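Local coordinates for protein ATP-dependent DNA helicase uvsW (Enterobacteria phage T4, PDB 1RIF) that unwinds and branch-migrates DNA, using ATP hydrolysis to move in the 3'-5' direction during recombination-dependent repair and the reorganization of stalled replication forks in phage T4, at residues T166-T170 / V208-W212; M229-H235 / K255-S261. The protein carries 1 engineered substitution. One frame throughout, in Å; residues are numbered along the deposited sequence.

Contact 1. Residues T166-T170 / V208-W212; sequences TTALT and VVGTW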
loop_
_atom_site.group_PDB
_atom_site.type_symbol
_atom_site.label_atom_id
_atom_site.label_comp_id
_atom_site.label_asym_id
_atom_site.label_seq_id
_atom_site.Cartn_x
_atom_site.Cartn_y
_atom_site.Cartn_z
ATOM N N THR A 166 11.752 -6.087 9.872
ATOM C CA THR A 166 12.458 -6.074 11.162
ATOM C C THR A 166 13.142 -4.753 11.479
ATOM O O THR A 166 13.342 -3.915 10.602
ATOM C CB THR A 166 13.552 -7.161 11.228
ATOM O OG1 THR A 166 14.613 -6.824 10.324
ATOM C CG2 THR A 166 12.991 -8.523 10.848
ATOM N N THR A 167 13.520 -4.587 12.741
ATOM C CA THR A 167 14.201 -3.375 13.179
ATOM C C THR A 167 15.545 -3.219 12.486
ATOM O O THR A 167 15.958 -2.110 12.160
ATOM C CB THR A 167 14.432 -3.373 14.701
ATOM O OG1 THR A 167 13.194 -3.133 15.380
ATOM C CG2 THR A 167 15.419 -2.286 15.082
ATOM N N ALA A 168 16.239 -4.325 12.265
ATOM C CA ALA A 168 17.531 -4.266 11.590
ATOM C C ALA A 168 17.358 -3.733 10.169
ATOM O O ALA A 168 18.227 -3.035 9.658
ATOM C CB ALA A 168 18.177 -5.660 11.550
ATOM N N LEU A 169 16.230 -4.061 9.540
ATOM C CA LEU A 169 15.958 -3.625 8.175
ATOM C C LEU A 169 15.515 -2.170 8.114
ATOM O O LEU A 169 15.568 -1.530 7.065
ATOM C CB LEU A 169 14.908 -4.535 7.535
ATOM C CG LEU A 169 15.468 -5.932 7.281
ATOM C CD1 LEU A 169 14.359 -6.874 6.892
ATOM C CD2 LEU A 169 16.521 -5.851 6.187
ATOM N N THR A 170 15.063 -1.664 9.252
ATOM C CA THR A 170 14.646 -0.279 9.380
ATOM C C THR A 170 15.905 0.564 9.186
ATOM O O THR A 170 15.924 1.520 8.410
ATOM C CB THR A 170 14.035 -0.051 10.780
ATOM O OG1 THR A 170 12.659 -0.469 10.761
ATOM C CG2 THR A 170 14.139 1.393 11.206
ATOM N N VAL A 208 9.378 8.166 7.010
ATOM C CA VAL A 208 9.260 7.453 8.281
ATOM C C VAL A 208 9.383 5.946 8.019
ATOM O O VAL A 208 8.663 5.392 7.195
ATOM C CB VAL A 208 7.909 7.748 8.975
ATOM C CG1 VAL A 208 7.833 7.007 10.295
ATOM C CG2 VAL A 208 7.760 9.257 9.212
ATOM N N VAL A 209 10.301 5.290 8.719
ATOM C CA VAL A 209 10.515 3.864 8.521
ATOM C C VAL A 209 10.342 3.042 9.792
ATOM O O VAL A 209 10.919 3.353 10.836
ATOM C CB VAL A 209 11.926 3.602 7.961
ATOM C CG1 VAL A 209 12.116 2.108 7.701
ATOM C CG2 VAL A 209 12.137 4.415 6.673
ATOM N N GLY A 210 9.551 1.982 9.690
ATOM C CA GLY A 210 9.323 1.127 10.837
ATOM C C GLY A 210 8.814 -0.258 10.481
ATOM O O GLY A 210 8.701 -0.623 9.312
ATOM N N THR A 211 8.513 -1.036 11.509
ATOM C CA THR A 211 8.020 -2.388 11.326
ATOM C C THR A 211 6.535 -2.376 11.640
ATOM O O THR A 211 6.027 -1.403 12.193
ATOM C CB THR A 211 8.720 -3.359 12.291
ATOM O OG1 THR A 211 8.436 -2.971 13.636
ATOM C CG2 THR A 211 10.225 -3.331 12.086
ATOM N N TRP A 212 5.842 -3.453 11.289
ATOM C CA TRP A 212 4.411 -3.569 11.552
ATOM C C TRP A 212 4.052 -3.473 13.027
ATOM O O TRP A 212 3.065 -2.832 13.394
ATOM C CB TRP A 212 3.869 -4.899 11.012
ATOM C CG TRP A 212 3.471 -4.835 9.568
ATOM C CD1 TRP A 212 4.111 -5.409 8.508
ATOM C CD2 TRP A 212 2.332 -4.148 9.031
ATOM N NE1 TRP A 212 3.438 -5.124 7.341
ATOM C CE2 TRP A 212 2.342 -4.353 7.635
ATOM C CE3 TRP A 212 1.302 -3.380 9.599
ATOM C CZ2 TRP A 212 1.357 -3.817 6.791
ATOM C CZ3 TRP A 212 0.322 -2.849 8.764
ATOM C CH2 TRP A 212 0.358 -3.072 7.373
#

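Contact 2. Residues M229-H235 / K255-S261; sequences MMNDECH and KFGLSGS. With AU (gold ion), chain D.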
loop_
_atom_site.group_PDB
_atom_site.type_symbol
_atom_site.label_atom_id
_atom_site.label_comp_id
_atom_site.label_asym_id
_atom_site.label_seq_id
_atom_site.Cartn_x
_atom_site.Cartn_y
_atom_site.Cartn_z
ATOM N N MET A 229 2.849 5.156 1.021
ATOM C CA MET A 229 3.205 4.100 1.969
ATOM C C MET A 229 3.670 2.876 1.189
ATOM O O MET A 229 3.092 2.519 0.158
ATOM C CB MET A 229 1.991 3.746 2.855
ATOM C CG MET A 229 2.200 2.609 3.860
ATOM S SD MET A 229 2.027 0.914 3.184
ATOM C CE MET A 229 0.263 0.815 2.942
ATOM N N MET A 230 4.729 2.251 1.689
ATOM C CA MET A 230 5.300 1.060 1.082
ATOM C C MET A 230 5.561 -0.002 2.148
ATOM O O MET A 230 5.958 0.313 3.279
ATOM C CB MET A 230 6.639 1.383 0.414
ATOM C CG MET A 230 6.596 2.363 -0.728
ATOM S SD MET A 230 8.273 2.943 -1.055
ATOM C CE MET A 230 8.084 4.693 -0.850
ATOM N N ASN A 231 5.353 -1.260 1.775
ATOM C CA ASN A 231 5.610 -2.376 2.673
ATOM C C ASN A 231 6.419 -3.424 1.905
ATOM O O ASN A 231 5.894 -4.105 1.021
ATOM C CB ASN A 231 4.294 -2.976 3.185
ATOM C CG ASN A 231 4.512 -4.183 4.107
ATOM O OD1 ASN A 231 5.561 -4.325 4.746
ATOM N ND2 ASN A 231 3.510 -5.041 4.190
ATOM N N ASP A 232 7.707 -3.518 2.222
ATOM C CA ASP A 232 8.581 -4.489 1.582
ATOM C C ASP A 232 8.313 -5.835 2.261
ATOM O O ASP A 232 8.358 -5.924 3.480
ATOM C CB ASP A 232 10.047 -4.065 1.751
ATOM C CG ASP A 232 11.002 -4.903 0.915
ATOM O OD1 ASP A 232 10.766 -5.065 -0.300
ATOM O OD2 ASP A 232 11.997 -5.404 1.472
ATOM N N GLU A 233 8.037 -6.862 1.457
ATOM C CA GLU A 233 7.710 -8.212 1.935
ATOM C C GLU A 233 6.296 -8.156 2.495
ATOM O O GLU A 233 6.026 -8.630 3.591
ATOM C CB GLU A 233 8.670 -8.670 3.038
ATOM C CG GLU A 233 10.098 -8.807 2.608
ATOM C CD GLU A 233 10.291 -9.896 1.577
ATOM O OE1 GLU A 233 9.663 -9.828 0.500
ATOM O OE2 GLU A 233 11.077 -10.829 1.842
ATOM N N CYS A 234 5.390 -7.568 1.731
ATOM C CA CYS A 234 4.011 -7.426 2.182
ATOM C C CYS A 234 3.301 -8.751 2.420
ATOM O O CYS A 234 2.238 -8.778 3.033
ATOM C CB CYS A 234 3.211 -6.556 1.197
ATOM S SG CYS A 234 3.429 -6.911 -0.580
ATOM N N HIS A 235 3.890 -9.847 1.950
ATOM C CA HIS A 235 3.279 -11.160 2.135
ATOM C C HIS A 235 3.425 -11.614 3.590
ATOM O O HIS A 235 2.766 -12.557 4.032
ATOM C CB HIS A 235 3.888 -12.190 1.152
ATOM C CG HIS A 235 5.362 -12.397 1.312
ATOM N ND1 HIS A 235 5.894 -13.438 2.042
ATOM C CD2 HIS A 235 6.417 -11.689 0.848
ATOM C CE1 HIS A 235 7.212 -13.363 2.023
ATOM N NE2 HIS A 235 7.555 -12.310 1.304
ATOM N N LYS A 255 0.324 3.699 -2.592
ATOM C CA LYS A 255 0.518 2.571 -1.705
ATOM C C LYS A 255 1.117 1.448 -2.510
ATOM O O LYS A 255 0.608 1.108 -3.574
ATOM C CB LYS A 255 -0.805 2.138 -1.064
ATOM C CG LYS A 255 -1.255 3.084 0.041
ATOM C CD LYS A 255 -2.301 2.464 0.957
ATOM C CE LYS A 255 -3.641 2.340 0.276
ATOM N NZ LYS A 255 -4.626 1.722 1.188
ATOM N N PHE A 256 2.214 0.890 -2.008
ATOM C CA PHE A 256 2.903 -0.196 -2.691
ATOM C C PHE A 256 3.308 -1.345 -1.783
ATOM O O PHE A 256 3.788 -1.147 -0.670
ATOM C CB PHE A 256 4.158 0.328 -3.402
ATOM C CG PHE A 256 3.886 1.475 -4.338
ATOM C CD1 PHE A 256 4.351 2.752 -4.049
ATOM C CD2 PHE A 256 3.136 1.283 -5.491
ATOM C CE1 PHE A 256 4.068 3.824 -4.901
ATOM C CE2 PHE A 256 2.852 2.340 -6.342
ATOM C CZ PHE A 256 3.317 3.614 -6.045
ATOM N N GLY A 257 3.088 -2.554 -2.279
ATOM C CA GLY A 257 3.490 -3.745 -1.559
ATOM C C GLY A 257 4.535 -4.373 -2.464
ATOM O O GLY A 257 4.350 -4.404 -3.675
ATOM N N LEU A 258 5.648 -4.830 -1.908
ATOM C CA LEU A 258 6.682 -5.466 -2.727
ATOM C C LEU A 258 6.899 -6.884 -2.218
ATOM O O LEU A 258 7.092 -7.106 -1.016
ATOM C CB LEU A 258 7.999 -4.680 -2.674
ATOM C CG LEU A 258 7.994 -3.315 -3.363
ATOM C CD1 LEU A 258 7.343 -2.271 -2.449
ATOM C CD2 LEU A 258 9.425 -2.924 -3.700
ATOM N N SER A 259 6.878 -7.850 -3.127
ATOM C CA SER A 259 7.035 -9.222 -2.697
ATOM C C SER A 259 7.290 -10.186 -3.834
ATOM O O SER A 259 6.705 -10.066 -4.904
ATOM C CB SER A 259 5.774 -9.642 -1.938
ATOM O OG SER A 259 5.785 -11.015 -1.623
ATOM N N GLY A 260 8.170 -11.148 -3.589
ATOM C CA GLY A 260 8.465 -12.149 -4.594
ATOM C C GLY A 260 7.679 -13.415 -4.288
ATOM O O GLY A 260 7.670 -14.360 -5.076
ATOM N N SER A 261 7.003 -13.419 -3.144
ATOM C CA SER A 261 6.218 -14.567 -2.703
ATOM C C SER A 261 4.757 -14.213 -2.377
ATOM O O SER A 261 4.369 -14.190 -1.209
ATOM C CB SER A 261 6.882 -15.169 -1.464
ATOM O OG SER A 261 8.280 -15.303 -1.655
HETATM AU AU AU D . 1.943 -8.946 -0.755
HETATM O O HOH W 1 9.750 -11.522 -1.391
#

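Contact 1. Residues T166-T170 / V208-W212
The methyl group of Thr211 lies against the start of the helix that follows Thr166. Thr211 CG2 is 3.3 Å from Thr166 C and 3.6 Å from Thr167 N. This is a helix N-terminus packed on the end of a parallel strand in the RecA-like alpha/beta domain of a superfamily 2 helicase. Sequence and place are consistent with the conserved motifs Ia and Ib, which face the nucleic acid in related helicases. Thr170, one helical turn further on, is buried. Thr170 CG2 sits 3.8 Å from Val209 O, and Thr170 OG1 is 3.7 Å from Gly210 CA. Val209 points toward the helix and also touches Ile188 of the edge strand, while Thr170 reaches Val164 and Lys190. No hydrogen bond joins the two segments, so van der Waals packing holds this contact, which buries 210 Å². The backbone of Gly210 runs past Thr170, with their CA atoms 5.7 Å apart. Both segments also start helices. Thr211 occupies the N-cap position before the helix at Trp212. Thr166 is the N-cap residue of the other helix, and Thr166 OG1 accepts a capping hydrogen bond from Leu169 N at 3.3 Å.

Contact 2. Residues M229-H235 / K255-S261
Backbone hydrogen bonds join the two parallel strands of this beta-alpha-beta unit. Phe256 N donates to Met229 O (2.8 Å), Asn231 N to Phe256 O (2.9 Å) and Leu258 N to Asn231 O (3.0 Å). The strand axes are 4.7 Å apart and 7° from parallel. At the end of the ladder Leu258 O accepts twice, from Glu233 N at 2.7 Å and Cys234 N at 3.3 Å. Glu233 has positive phi, and here the chain turns out of the strand. Asp232 to His235, here Asp-Glu-Cys-His, form the predicted DEAH box, which is motif II (Walker B) of the helicase. Ser259-Gly260-Ser261 fits motif III. Asp232 and Glu233 both make salt bridges to Arg141 of the predicted ATP-binding loop. Arg141 takes the place of the usual P-loop lysine and is probably the engineered residue. A water joins the two motifs: it donates to Glu233 OE1 (2.5 Å) and accepts from Gly260 N (2.7 Å). Further out, Met230 CG meets the edge of the Phe256 ring, 4.0 Å from Phe256 CD1, on the face covered by helix 141-155. Met229 and Cys234 reach helix 269-276 on the other face. Ser261 CB makes a CH-pi contact with the His235 ring, 3.9 Å from its centroid. Gly257 leaves room for Cys234, whose SG is 3.3 Å from Gly257 CA. Cys234 SG also binds a gold ion at 2.5 Å.

In the fold
The two contacts belong to one parallel sheet in the RecA-like, ATP-binding domain, and their centres are about 13 Å apart. They follow in series along the chain: contact 1 closes at Trp212 before contact 2 opens at Met229. In the sheet, strand 159-163 lies between strand 207-210 of contact 1 and strand 226-232 of contact 2, and strand 254-258 comes next. The contacts also meet directly, since Trp212 packs against Asn231. Contact 2 holds the DEAH box beside the predicted ATP-binding loop, while contact 1 probably belongs to the DNA-facing part. Both include C-terminal ends of strands, so the nucleotide site and a probable DNA-facing part are built on the same framework.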